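PDB 5WTZ: binary enterotoxin of Clostridium perfringens component a from Clostridium perfringens, which probably transfers ADP-ribose from NAD+ to host-cell actin, as the enzymatic component of an iota-like binary enterotoxin. Local coordinates for residues L358-H363 against L414-T419; P91-Y96 against H159-T164. All coordinates share one frame; numbering follows the deposited sequence.

Contact 1. Residues L358-H363 against L414-T419; sequences LILRLH and LIIDAT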
ATOM      1  N   LEU A 358      -6.633 -12.743  -4.087  1.00 20.40           N
ATOM      2  CA  LEU A 358      -5.424 -12.035  -4.459  1.00 17.78           C
ATOM      3  C   LEU A 358      -5.775 -10.595  -4.789  1.00 20.80           C
ATOM      4  O   LEU A 358      -6.423 -10.312  -5.802  1.00 19.15           O
ATOM      5  CB  LEU A 358      -4.745 -12.737  -5.641  1.00 17.53           C
ATOM      6  CG  LEU A 358      -4.236 -14.165  -5.374  1.00 17.74           C
ATOM      7  CD1 LEU A 358      -3.867 -14.862  -6.672  1.00 25.01           C
ATOM      8  CD2 LEU A 358      -3.048 -14.173  -4.404  1.00 22.92           C
ATOM      9  N   ILE A 359      -5.343  -9.684  -3.928  1.00 14.12           N
ATOM     10  CA  ILE A 359      -5.651  -8.266  -4.080  1.00 17.37           C
ATOM     11  C   ILE A 359      -4.423  -7.467  -4.514  1.00 22.65           C
ATOM     12  O   ILE A 359      -3.504  -7.213  -3.720  1.00 18.42           O
ATOM     13  CB  ILE A 359      -6.202  -7.670  -2.772  1.00 15.44           C
ATOM     14  CG1 ILE A 359      -7.340  -8.540  -2.234  1.00 16.73           C
ATOM     15  CG2 ILE A 359      -6.632  -6.222  -2.987  1.00 16.80           C
ATOM     16  CD1 ILE A 359      -7.825  -8.154  -0.828  1.00 17.36           C
ATOM     17  N   LEU A 360      -4.407  -7.075  -5.782  1.00 13.80           N
ATOM     18  CA  LEU A 360      -3.338  -6.230  -6.304  1.00 14.74           C
ATOM     19  C   LEU A 360      -3.446  -4.843  -5.695  1.00 15.65           C
ATOM     20  O   LEU A 360      -4.520  -4.245  -5.684  1.00 15.51           O
ATOM     21  CB  LEU A 360      -3.404  -6.145  -7.830  1.00 15.65           C
ATOM     22  CG  LEU A 360      -2.168  -5.507  -8.473  1.00 11.90           C
ATOM     23  CD1 LEU A 360      -0.939  -6.371  -8.227  1.00 16.15           C
ATOM     24  CD2 LEU A 360      -2.426  -5.291  -9.982  1.00 15.89           C
ATOM     25  N   ARG A 361      -2.349  -4.353  -5.130  1.00 12.82           N
ATOM     26  CA  ARG A 361      -2.269  -2.939  -4.769  1.00 14.17           C
ATOM     27  C   ARG A 361      -1.124  -2.347  -5.566  1.00 15.09           C
ATOM     28  O   ARG A 361       0.046  -2.448  -5.175  1.00 15.20           O
ATOM     29  CB  ARG A 361      -2.082  -2.741  -3.259  1.00 12.64           C
ATOM     30  CG  ARG A 361      -2.021  -1.260  -2.840  1.00 14.99           C
ATOM     31  CD  ARG A 361      -2.358  -1.040  -1.356  1.00 18.26           C
ATOM     32  NE  ARG A 361      -1.373  -1.679  -0.476  1.00 17.34           N
ATOM     33  CZ  ARG A 361      -1.469  -1.744   0.853  1.00 19.45           C
ATOM     34  NH1 ARG A 361      -2.515  -1.229   1.482  1.00 13.95           N
ATOM     35  NH2 ARG A 361      -0.527  -2.358   1.558  1.00 14.22           N
ATOM     36  N   LEU A 362      -1.486  -1.757  -6.704  1.00 13.42           N
ATOM     37  CA  LEU A 362      -0.537  -1.395  -7.753  1.00 13.50           C
ATOM     38  C   LEU A 362      -0.133   0.071  -7.711  1.00 14.15           C
ATOM     39  O   LEU A 362      -0.990   0.965  -7.753  1.00 17.00           O
ATOM     40  CB  LEU A 362      -1.136  -1.716  -9.123  1.00 16.89           C
ATOM     41  CG  LEU A 362      -0.256  -1.417 -10.345  1.00 14.35           C
ATOM     42  CD1 LEU A 362       1.020  -2.331 -10.407  1.00 15.18           C
ATOM     43  CD2 LEU A 362      -1.110  -1.496 -11.618  1.00 12.80           C
ATOM     44  N   HIS A 363       1.168   0.305  -7.647  1.00 13.72           N
ATOM     45  CA  HIS A 363       1.741   1.640  -7.814  1.00 15.06           C
ATOM     46  C   HIS A 363       1.842   1.914  -9.307  1.00 14.56           C
ATOM     47  O   HIS A 363       2.694   1.330  -9.983  1.00 15.44           O
ATOM     48  CB  HIS A 363       3.119   1.740  -7.152  1.00 17.31           C
ATOM     49  CG  HIS A 363       3.752   3.097  -7.268  1.00 25.25           C
ATOM     50  ND1 HIS A 363       5.089   3.314  -7.029  1.00 40.49           N
ATOM     51  CD2 HIS A 363       3.230   4.301  -7.598  1.00 27.27           C
ATOM     52  CE1 HIS A 363       5.369   4.594  -7.211  1.00 35.22           C
ATOM     53  NE2 HIS A 363       4.259   5.213  -7.564  1.00 27.39           N
ATOM     54  N   LEU A 414      -4.396 -12.227   0.145  1.00 17.02           N
ATOM     55  CA  LEU A 414      -3.073 -11.614   0.004  1.00 15.05           C
ATOM     56  C   LEU A 414      -3.130 -10.262  -0.685  1.00 13.17           C
ATOM     57  O   LEU A 414      -3.568 -10.141  -1.830  1.00 18.28           O
ATOM     58  CB  LEU A 414      -2.126 -12.537  -0.766  1.00 20.78           C
ATOM     59  CG  LEU A 414      -1.928 -13.924  -0.147  1.00 22.24           C
ATOM     60  CD1 LEU A 414      -1.015 -14.777  -1.005  1.00 20.21           C
ATOM     61  CD2 LEU A 414      -1.381 -13.823   1.286  1.00 19.87           C
ATOM     62  N   ILE A 415      -2.674  -9.251   0.033  1.00 16.95           N
ATOM     63  CA  ILE A 415      -2.490  -7.931  -0.530  1.00 14.28           C
ATOM     64  C   ILE A 415      -1.132  -7.913  -1.227  1.00 20.35           C
ATOM     65  O   ILE A 415      -0.094  -8.065  -0.580  1.00 20.39           O
ATOM     66  CB  ILE A 415      -2.578  -6.857   0.574  1.00 14.47           C
ATOM     67  CG1 ILE A 415      -3.899  -7.005   1.330  1.00 15.96           C
ATOM     68  CG2 ILE A 415      -2.442  -5.449  -0.029  1.00 17.75           C
ATOM     69  CD1 ILE A 415      -3.944  -6.304   2.661  1.00 19.57           C
ATOM     70  N   ILE A 416      -1.144  -7.757  -2.543  1.00 15.00           N
ATOM     71  CA  ILE A 416       0.084  -7.878  -3.331  1.00 16.17           C
ATOM     72  C   ILE A 416       0.494  -6.495  -3.809  1.00 18.62           C
ATOM     73  O   ILE A 416      -0.011  -5.989  -4.816  1.00 17.22           O
ATOM     74  CB  ILE A 416      -0.105  -8.850  -4.515  1.00 18.58           C
ATOM     75  CG1 ILE A 416      -0.607 -10.206  -3.992  1.00 21.45           C
ATOM     76  CG2 ILE A 416       1.195  -9.015  -5.293  1.00 14.58           C
ATOM     77  CD1 ILE A 416      -0.826 -11.233  -5.054  1.00 23.63           C
ATOM     78  N   ASP A 417       1.382  -5.866  -3.047  1.00 15.59           N
ATOM     79  CA  ASP A 417       1.924  -4.566  -3.437  1.00 11.92           C
ATOM     80  C   ASP A 417       2.871  -4.745  -4.603  1.00 13.85           C
ATOM     81  O   ASP A 417       3.808  -5.537  -4.529  1.00 14.21           O
ATOM     82  CB  ASP A 417       2.646  -3.909  -2.265  1.00 18.33           C
ATOM     83  CG  ASP A 417       1.686  -3.247  -1.304  1.00 21.12           C
ATOM     84  OD1 ASP A 417       1.186  -2.150  -1.624  1.00 15.33           O
ATOM     85  OD2 ASP A 417       1.426  -3.832  -0.242  1.00 20.59           O
ATOM     86  N   ALA A 418       2.620  -4.020  -5.685  1.00 16.17           N
ATOM     87  CA  ALA A 418       3.422  -4.161  -6.883  1.00 19.70           C
ATOM     88  C   ALA A 418       3.640  -2.801  -7.507  1.00 17.44           C
ATOM     89  O   ALA A 418       2.915  -1.851  -7.212  1.00 16.70           O
ATOM     90  CB  ALA A 418       2.746  -5.099  -7.885  1.00 15.07           C
ATOM     91  N   THR A 419       4.652  -2.720  -8.360  1.00 18.98           N
ATOM     92  CA  THR A 419       4.906  -1.526  -9.166  1.00 18.85           C
ATOM     93  C   THR A 419       4.772  -1.892 -10.635  1.00 17.27           C
ATOM     94  O   THR A 419       5.353  -2.895 -11.073  1.00 18.42           O
ATOM     95  CB  THR A 419       6.304  -0.961  -8.891  1.00 17.96           C
ATOM     96  OG1 THR A 419       6.446  -0.692  -7.482  1.00 22.36           O
ATOM     97  CG2 THR A 419       6.561   0.312  -9.710  1.00 17.15           C
TER
HETATM   98  O   HOH W   1       1.771  -0.835  -4.094  1.00 17.17           O
HETATM   99  O   HOH W   2       6.131   1.254  -5.338  1.00 15.30           O
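Arg361 starts with CG anti to the backbone N (chi1 -179°) and bends at chi3 (64°), a shape that carries its guanidinium across to Asp417, whose CG stands beside its own backbone N. The two residues are paired neighbours on adjacent parallel strands, 358-363 and 414-419, inside the mixed five-stranded sheet of the ADP-ribosyltransferase fold. Arg361 takes hold of the carboxylate side-on: NE reaches OD1 of Asp417 at 2.8 Å, and NH2 of Arg361 meets the syn lone pair of OD2 of Asp417 at 3.0 Å. The two flat groups are turned 35° against each other, which puts NE somewhat out of the carboxylate plane. CG2 of Ile415 covers one guanidinium face near its rim, and NH1 makes a further salt bridge, to Asp138. The buried charges are thus met by carboxylates from two parts of the chain, one of them in the other ADP-ribosyltransferase family unit.

The six side chains that these strands turn to the other face, Leu358, Leu360, Leu362, Leu414, Ile416 and Ala418, are all apolar. CD2 of Leu358 packs against CD1 of Ile416 at 3.7 Å, and CB of Ala418 touches CD1 of both Leu360 and Leu362; helix 320-330 lies over part of this face through Phe326. Backbone bonds alternate between the strands, among them His363 N to Ala418 O at 2.8 Å. On the Asp417 side of the salt bridge a water bonds OD1 of Asp417 at 2.9 Å and the backbone O of Arg361 at 2.6 Å.

Contact 2. Residues P91-Y96 against H159-T164; sequences PLYVYY and HLKLPT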
ATOM      1  N   PRO A  91      10.422  19.408  10.025  1.00 34.10           N
ATOM      2  CA  PRO A  91      10.753  17.981   9.946  1.00 32.50           C
ATOM      3  C   PRO A  91      11.219  17.336  11.255  1.00 37.00           C
ATOM      4  O   PRO A  91      11.874  17.976  12.090  1.00 36.20           O
ATOM      5  CB  PRO A  91      11.877  17.957   8.916  1.00 27.06           C
ATOM      6  CG  PRO A  91      11.514  19.056   7.995  1.00 29.17           C
ATOM      7  CD  PRO A  91      11.015  20.152   8.900  1.00 35.19           C
ATOM      8  N   LEU A  92      10.868  16.062  11.411  1.00 31.85           N
ATOM      9  CA  LEU A  92      11.278  15.263  12.561  1.00 32.64           C
ATOM     10  C   LEU A  92      11.739  13.885  12.098  1.00 28.50           C
ATOM     11  O   LEU A  92      10.989  13.168  11.437  1.00 28.52           O
ATOM     12  CB  LEU A  92      10.126  15.115  13.560  1.00 31.41           C
ATOM     13  CG  LEU A  92      10.410  14.276  14.816  1.00 29.27           C
ATOM     14  CD1 LEU A  92      11.251  15.074  15.782  1.00 36.64           C
ATOM     15  CD2 LEU A  92       9.126  13.791  15.487  1.00 26.77           C
ATOM     16  N   TYR A  93      12.966  13.507  12.439  1.00 26.64           N
ATOM     17  CA  TYR A  93      13.399  12.132  12.212  1.00 24.74           C
ATOM     18  C   TYR A  93      12.934  11.221  13.352  1.00 28.36           C
ATOM     19  O   TYR A  93      12.999  11.584  14.535  1.00 28.09           O
ATOM     20  CB  TYR A  93      14.916  12.051  12.058  1.00 24.74           C
ATOM     21  CG  TYR A  93      15.481  12.724  10.838  1.00 29.72           C
ATOM     22  CD1 TYR A  93      15.796  14.077  10.850  1.00 32.90           C
ATOM     23  CD2 TYR A  93      15.732  12.005   9.670  1.00 27.87           C
ATOM     24  CE1 TYR A  93      16.326  14.690   9.742  1.00 38.29           C
ATOM     25  CE2 TYR A  93      16.268  12.618   8.557  1.00 28.88           C
ATOM     26  CZ  TYR A  93      16.560  13.967   8.603  1.00 35.05           C
ATOM     27  OH  TYR A  93      17.089  14.606   7.511  1.00 34.98           O
ATOM     28  N   VAL A  94      12.451  10.037  12.994  1.00 27.59           N
ATOM     29  CA  VAL A  94      11.995   9.075  13.981  1.00 25.29           C
ATOM     30  C   VAL A  94      12.627   7.721  13.710  1.00 28.34           C
ATOM     31  O   VAL A  94      13.216   7.519  12.642  1.00 26.27           O
ATOM     32  CB  VAL A  94      10.463   8.957  13.997  1.00 26.07           C
ATOM     33  CG1 VAL A  94       9.852  10.251  14.526  1.00 26.82           C
ATOM     34  CG2 VAL A  94       9.923   8.613  12.611  1.00 24.18           C
ATOM     35  N   TYR A  95      12.505   6.814  14.680  1.00 26.78           N
ATOM     36  CA  TYR A  95      13.219   5.535  14.684  1.00 24.35           C
ATOM     37  C   TYR A  95      12.302   4.354  14.970  1.00 24.21           C
ATOM     38  O   TYR A  95      11.359   4.461  15.761  1.00 24.70           O
ATOM     39  CB  TYR A  95      14.350   5.565  15.724  1.00 29.91           C
ATOM     40  CG  TYR A  95      15.375   6.643  15.464  1.00 29.45           C
ATOM     41  CD1 TYR A  95      15.159   7.948  15.888  1.00 27.91           C
ATOM     42  CD2 TYR A  95      16.550   6.361  14.785  1.00 24.05           C
ATOM     43  CE1 TYR A  95      16.086   8.939  15.648  1.00 27.61           C
ATOM     44  CE2 TYR A  95      17.494   7.351  14.552  1.00 24.93           C
ATOM     45  CZ  TYR A  95      17.251   8.639  14.977  1.00 26.30           C
ATOM     46  OH  TYR A  95      18.176   9.639  14.737  1.00 31.88           O
ATOM     47  N   TYR A  96      12.567   3.227  14.313  1.00 25.33           N
ATOM     48  CA  TYR A  96      11.976   1.953  14.711  1.00 28.40           C
ATOM     49  C   TYR A  96      12.696   0.795  14.044  1.00 20.32           C
ATOM     50  O   TYR A  96      13.103   0.885  12.878  1.00 20.51           O
ATOM     51  CB  TYR A  96      10.476   1.889  14.391  1.00 26.49           C
ATOM     52  CG  TYR A  96      10.115   2.045  12.931  1.00 19.52           C
ATOM     53  CD1 TYR A  96       9.993   3.301  12.353  1.00 20.32           C
ATOM     54  CD2 TYR A  96       9.856   0.937  12.138  1.00 19.52           C
ATOM     55  CE1 TYR A  96       9.645   3.448  11.004  1.00 18.78           C
ATOM     56  CE2 TYR A  96       9.514   1.073  10.809  1.00 22.74           C
ATOM     57  CZ  TYR A  96       9.405   2.319  10.247  1.00 20.87           C
ATOM     58  OH  TYR A  96       9.055   2.425   8.924  1.00 20.17           O
ATOM     59  N   HIS A 159      15.277   4.753   9.921  1.00 21.91           N
ATOM     60  CA  HIS A 159      15.530   6.127  10.308  1.00 19.64           C
ATOM     61  C   HIS A 159      14.703   7.006   9.365  1.00 25.87           C
ATOM     62  O   HIS A 159      15.143   7.336   8.269  1.00 24.06           O
ATOM     63  CB  HIS A 159      17.032   6.409  10.216  1.00 21.14           C
ATOM     64  CG  HIS A 159      17.428   7.808  10.561  1.00 22.65           C
ATOM     65  ND1 HIS A 159      18.350   8.515   9.824  1.00 28.28           N
ATOM     66  CD2 HIS A 159      17.071   8.611  11.591  1.00 24.10           C
ATOM     67  CE1 HIS A 159      18.526   9.708  10.366  1.00 27.11           C
ATOM     68  NE2 HIS A 159      17.765   9.790  11.443  1.00 27.37           N
ATOM     69  N   LEU A 160      13.498   7.360   9.810  1.00 20.40           N
ATOM     70  CA  LEU A 160      12.438   7.879   8.950  1.00 20.67           C
ATOM     71  C   LEU A 160      12.250   9.372   9.134  1.00 27.33           C
ATOM     72  O   LEU A 160      12.084   9.841  10.264  1.00 27.75           O
ATOM     73  CB  LEU A 160      11.120   7.141   9.249  1.00 19.01           C
ATOM     74  CG  LEU A 160       9.895   7.510   8.392  1.00 18.80           C
ATOM     75  CD1 LEU A 160      10.083   7.135   6.920  1.00 20.42           C
ATOM     76  CD2 LEU A 160       8.638   6.854   8.949  1.00 17.29           C
ATOM     77  N   LYS A 161      12.280  10.108   8.022  1.00 25.76           N
ATOM     78  CA  LYS A 161      12.144  11.563   8.043  1.00 24.62           C
ATOM     79  C   LYS A 161      10.696  11.970   7.796  1.00 26.78           C
ATOM     80  O   LYS A 161      10.154  11.768   6.706  1.00 28.25           O
ATOM     81  CB  LYS A 161      13.066  12.210   7.010  1.00 21.79           C
ATOM     82  CG  LYS A 161      13.101  13.738   7.085  1.00 31.28           C
ATOM     83  CD  LYS A 161      13.963  14.355   5.999  1.00 36.74           C
ATOM     84  CE  LYS A 161      14.144  15.850   6.237  1.00 40.02           C
ATOM     85  NZ  LYS A 161      14.955  16.510   5.166  1.00 40.33           N
ATOM     86  N   LEU A 162      10.078  12.540   8.823  1.00 23.25           N
ATOM     87  CA  LEU A 162       8.708  13.025   8.737  1.00 25.70           C
ATOM     88  C   LEU A 162       8.719  14.474   8.289  1.00 26.06           C
ATOM     89  O   LEU A 162       9.351  15.313   8.926  1.00 27.19           O
ATOM     90  CB  LEU A 162       8.002  12.901  10.095  1.00 21.26           C
ATOM     91  CG  LEU A 162       8.062  11.571  10.837  1.00 24.82           C
ATOM     92  CD1 LEU A 162       7.304  11.694  12.150  1.00 29.24           C
ATOM     93  CD2 LEU A 162       7.494  10.459   9.979  1.00 23.99           C
ATOM     94  N   PRO A 163       8.028  14.788   7.182  1.00 25.42           N
ATOM     95  CA  PRO A 163       8.046  16.189   6.743  1.00 31.84           C
ATOM     96  C   PRO A 163       7.225  17.116   7.638  1.00 33.62           C
ATOM     97  O   PRO A 163       6.435  16.648   8.463  1.00 34.48           O
ATOM     98  CB  PRO A 163       7.444  16.126   5.339  1.00 26.97           C
ATOM     99  CG  PRO A 163       6.640  14.873   5.303  1.00 19.66           C
ATOM    100  CD  PRO A 163       7.288  13.904   6.263  1.00 19.42           C
ATOM    101  N   THR A 164       7.434  18.420   7.466  1.00 30.80           N
ATOM    102  CA  THR A 164       6.619  19.458   8.090  1.00 29.83           C
ATOM    103  C   THR A 164       5.119  19.179   7.931  1.00 26.11           C
ATOM    104  O   THR A 164       4.690  18.676   6.894  1.00 27.97           O
ATOM    105  CB  THR A 164       6.958  20.845   7.484  1.00 34.42           C
ATOM    106  OG1 THR A 164       8.330  21.147   7.748  1.00 33.48           O
ATOM    107  CG2 THR A 164       6.101  21.940   8.093  1.00 39.63           C
TER
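Lys161 crosses obliquely over the ring of Tyr93, its non-hydrogen-bonded partner on the antiparallel strand, and can be followed atom by atom. CB touches Tyr93 CE2 at 3.6 Å. CG, anti to the backbone N (chi1 -173°), stands over one face of the ring, 4.0 Å from its centroid, in a CH-pi contact. Because the chain stays extended beyond CG, CD moves on across CZ towards the phenol oxygen, and CE comes within 3.4 Å of Tyr93 OH; CE also approaches CB of Pro91. The ammonium NZ ends beside the same hydroxyl, at 3.7 Å.

Strands 92-96 and 159-162 form one margin of the mixed five-stranded sheet in the N-terminal ADP-ribosyltransferase family unit, 92-98 being an outermost strand of that sheet. Paired backbone bonds join Leu92 with Leu162 and Val94 with Leu160. On the face of Lys161, the His159 ring makes an aromatic cluster with Tyr93 and Tyr95: its plane is 19° from that of Tyr93 and 27° from that of Tyr95, but it is slid so far along each that overlap is slight. ND1 of His159 is hydrogen-bonded to Asp207 and NE2 to Asp11. The bonds at both nitrogens hold the rotation of the His159 ring, and Asp11 also bonds Tyr95 OH, which holds the tip of that side chain.

On the reverse face Leu92, Val94, Leu160 and Leu162 are apolar. CG1 of Val94 meets CD1 of Leu162 at 3.8 Å, and CD2 of Leu160 reaches the ring edge of a neighbour, Tyr96, at CE1.

How the contacts relate
Contacts 1 and 2 illustrate how one sheet plan can serve twice in a chain. Each lies in its own ADP-ribosyltransferase family unit and its own mixed five-stranded sheet, and both sheets have the strand order 1-3-5-4-2. The contacts sample different seams: contact 2 joins the first and third strands, contact 1 the third and fifth. Their centres are 26 Å apart and their nearest atoms about 13 Å, without touching. Only contact 1 is close to the NAD pocket: the Leu360 side chain is about 8 Å from the bound dinucleotide and about 4 Å from that of Arg299, an NAD-binding residue. Contact 2 lies away from the NAD-binding residues.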